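Long-range contact in GH3 beta-N-acetylglucosaminidase (Paenibacillaceae, PDB 6K5J), which hydrolyses terminal, non-reducing N-acetylglucosamine residues from beta-linked glycans, as a family 3 glycoside hydrolase: residues P136-N141 and A179-F184. Sequence-based numbering, arbitrary orientation.
With NAG (2-acetamido-2-deoxy-beta-D-glucopyranose), chain B.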
loop_
_atom_site.group_PDB
_atom_site.type_symbol
_atom_site.label_atom_id
_atom_site.label_comp_id
_atom_site.label_asym_id
_atom_site.label_seq_id
_atom_site.Cartn_x
_atom_site.Cartn_y
_atom_site.Cartn_z
ATOM N N PRO A 136 -1.412 4.544 6.802
ATOM C CA PRO A 136 -0.386 3.537 6.530
ATOM C C PRO A 136 -0.804 2.125 6.936
ATOM O O PRO A 136 -1.608 1.953 7.854
ATOM C CB PRO A 136 0.791 4.000 7.395
ATOM C CG PRO A 136 0.109 4.561 8.623
ATOM C CD PRO A 136 -1.196 5.196 8.110
ATOM N N SER A 137 -0.244 1.124 6.263
ATOM C CA SER A 137 -0.245 -0.213 6.840
ATOM C C SER A 137 0.530 -0.214 8.153
ATOM O O SER A 137 1.681 0.233 8.204
ATOM C CB SER A 137 0.389 -1.215 5.879
ATOM O OG SER A 137 0.665 -2.445 6.544
ATOM N N LEU A 138 -0.107 -0.715 9.216
ATOM C CA LEU A 138 0.560 -1.035 10.467
ATOM C C LEU A 138 0.762 -2.535 10.621
ATOM O O LEU A 138 0.982 -3.022 11.738
ATOM C CB LEU A 138 -0.231 -0.480 11.659
ATOM C CG LEU A 138 -0.363 1.047 11.703
ATOM C CD1 LEU A 138 -1.013 1.473 13.028
ATOM C CD2 LEU A 138 1.006 1.717 11.529
ATOM N N ASP A 139 0.674 -3.279 9.523
ATOM C CA ASP A 139 0.954 -4.705 9.584
ATOM C C ASP A 139 2.434 -4.930 9.871
ATOM O O ASP A 139 3.298 -4.169 9.429
ATOM C CB ASP A 139 0.538 -5.384 8.281
ATOM C CG ASP A 139 -0.907 -5.075 7.893
ATOM O OD1 ASP A 139 -1.825 -5.380 8.690
ATOM O OD2 ASP A 139 -1.127 -4.529 6.793
ATOM N N ILE A 140 2.719 -5.975 10.645
ATOM C CA ILE A 140 4.074 -6.312 11.067
ATOM C C ILE A 140 4.460 -7.585 10.327
ATOM O O ILE A 140 3.936 -8.669 10.623
ATOM C CB ILE A 140 4.174 -6.499 12.592
ATOM C CG1 ILE A 140 3.766 -5.221 13.331
ATOM C CG2 ILE A 140 5.599 -6.885 12.999
ATOM C CD1 ILE A 140 3.311 -5.465 14.786
ATOM N N ASN A 141 5.361 -7.463 9.350
ATOM C CA ASN A 141 5.689 -8.582 8.462
ATOM C C ASN A 141 6.747 -9.463 9.125
ATOM O O ASN A 141 7.932 -9.443 8.790
ATOM C CB ASN A 141 6.161 -8.076 7.104
ATOM C CG ASN A 141 5.979 -9.104 6.007
ATOM O OD1 ASN A 141 4.923 -9.174 5.372
ATOM N ND2 ASN A 141 7.012 -9.908 5.771
ATOM N N ALA A 179 -5.951 9.685 7.756
ATOM C CA ALA A 179 -5.197 8.442 7.701
ATOM C C ALA A 179 -6.088 7.267 8.080
ATOM O O ALA A 179 -6.987 7.386 8.918
ATOM C CB ALA A 179 -3.988 8.492 8.638
ATOM N N THR A 180 -5.814 6.115 7.466
ATOM C CA THR A 180 -6.555 4.879 7.717
ATOM C C THR A 180 -5.532 3.787 8.000
ATOM O O THR A 180 -4.981 3.199 7.061
ATOM C CB THR A 180 -7.438 4.483 6.532
ATOM O OG1 THR A 180 -8.229 5.591 6.108
ATOM C CG2 THR A 180 -8.378 3.307 6.918
ATOM N N VAL A 181 -5.276 3.496 9.277
ATOM C CA VAL A 181 -4.328 2.429 9.583
ATOM C C VAL A 181 -4.963 1.081 9.263
ATOM O O VAL A 181 -6.162 0.870 9.489
ATOM C CB VAL A 181 -3.849 2.524 11.043
ATOM C CG1 VAL A 181 -3.000 3.780 11.204
ATOM C CG2 VAL A 181 -5.027 2.533 12.028
ATOM N N LYS A 182 -4.157 0.156 8.729
ATOM C CA LYS A 182 -4.674 -1.111 8.222
ATOM C C LYS A 182 -3.590 -2.174 8.393
ATOM O O LYS A 182 -2.410 -1.848 8.527
ATOM C CB LYS A 182 -5.122 -0.955 6.752
ATOM C CG LYS A 182 -3.977 -0.674 5.744
ATOM C CD LYS A 182 -4.555 -0.373 4.336
ATOM C CE LYS A 182 -3.454 -0.329 3.254
ATOM N NZ LYS A 182 -4.031 0.096 1.918
ATOM N N HIS A 183 -3.973 -3.456 8.427
ATOM C CA HIS A 183 -5.321 -4.004 8.345
ATOM C C HIS A 183 -5.644 -4.657 9.696
ATOM O O HIS A 183 -5.108 -5.726 10.017
ATOM C CB HIS A 183 -5.420 -5.055 7.226
ATOM C CG HIS A 183 -4.979 -4.572 5.871
ATOM N ND1 HIS A 183 -3.652 -4.477 5.504
ATOM C CD2 HIS A 183 -5.696 -4.176 4.791
ATOM C CE1 HIS A 183 -3.570 -4.047 4.257
ATOM N NE2 HIS A 183 -4.796 -3.853 3.800
ATOM N N PHE A 184 -6.523 -4.023 10.466
ATOM C CA PHE A 184 -6.718 -4.400 11.864
ATOM C C PHE A 184 -7.401 -5.767 11.974
ATOM O O PHE A 184 -8.363 -6.037 11.251
ATOM C CB PHE A 184 -7.558 -3.327 12.571
ATOM C CG PHE A 184 -7.799 -3.603 14.032
ATOM C CD1 PHE A 184 -8.908 -4.332 14.441
ATOM C CD2 PHE A 184 -6.926 -3.122 14.995
ATOM C CE1 PHE A 184 -9.133 -4.597 15.791
ATOM C CE2 PHE A 184 -7.142 -3.367 16.352
ATOM C CZ PHE A 184 -8.245 -4.112 16.751
HETATM C C1 NAG B . -7.727 -4.423 -0.573
HETATM C C2 NAG B . -6.396 -4.182 0.182
HETATM C C3 NAG B . -6.413 -2.838 0.933
HETATM C C4 NAG B . -6.897 -1.706 0.038
HETATM C C5 NAG B . -8.246 -2.079 -0.551
HETATM C C6 NAG B . -8.829 -1.024 -1.465
HETATM C C7 NAG B . -4.993 -5.932 1.218
HETATM C C8 NAG B . -4.943 -7.013 2.262
HETATM N N2 NAG B . -6.154 -5.275 1.115
HETATM O O1 NAG B . -7.538 -5.482 -1.450
HETATM O O3 NAG B . -5.108 -2.536 1.419
HETATM O O4 NAG B . -7.016 -0.502 0.786
HETATM O O5 NAG B . -8.077 -3.262 -1.338
HETATM O O6 NAG B . -8.097 -0.928 -2.681
HETATM O O7 NAG B . -4.022 -5.653 0.518
#
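Both oxygens of the D139 carboxylate grip a single residue, H183, which follows a cis peptide bond after K182. OD1 of D139 takes the backbone N-H of H183 in an almost straight bond (2.9 Å, 179°), while OD2 of D139 accepts from ND1 of H183 at 2.8 Å through its syn lone pair. Carboxylate and imidazole are nearly coplanar, 7° apart, and CG of K182 covers one ring face. From above the carboxylate plane, the S137 hydroxyl donates a further bond to OD2; its oxygen also accepts from the D139 backbone N, an ST turn that helps hold the aspartate in place.

Beside this polar cluster, S137 and K182 form a single parallel bridge: K182 N binds P136 O, and L138 N reaches K182 O at 2.7 Å. P136, itself preceded by a cis peptide bond, lays its ring alongside V181, whose CG1 also meets L138 CD1 at 3.5 Å. Helix 158-174 packs against P136 and V181. The loop after strand 132-133 thus continues along strand 178-184 at the C-terminal end of the strands of the TIM-barrel-type domain.

NE2 of H183 is hydrogen-bonded to O3 of the bound N-acetylglucosamine at 2.7 Å, and the same O3 accepts a hydrogen bond from NZ of K182. The K182 chain, extended beyond CG, carries NZ to the sugar, where it also forms a salt bridge with E85 and a hydrogen bond to F134 O. An alanine at D139 would probably leave ND1 and the backbone N-H of H183 without these acceptors and the ring freer to turn. D139 thus acts from the second shell, setting the rotation of the imidazole whose NE2 meets the sugar.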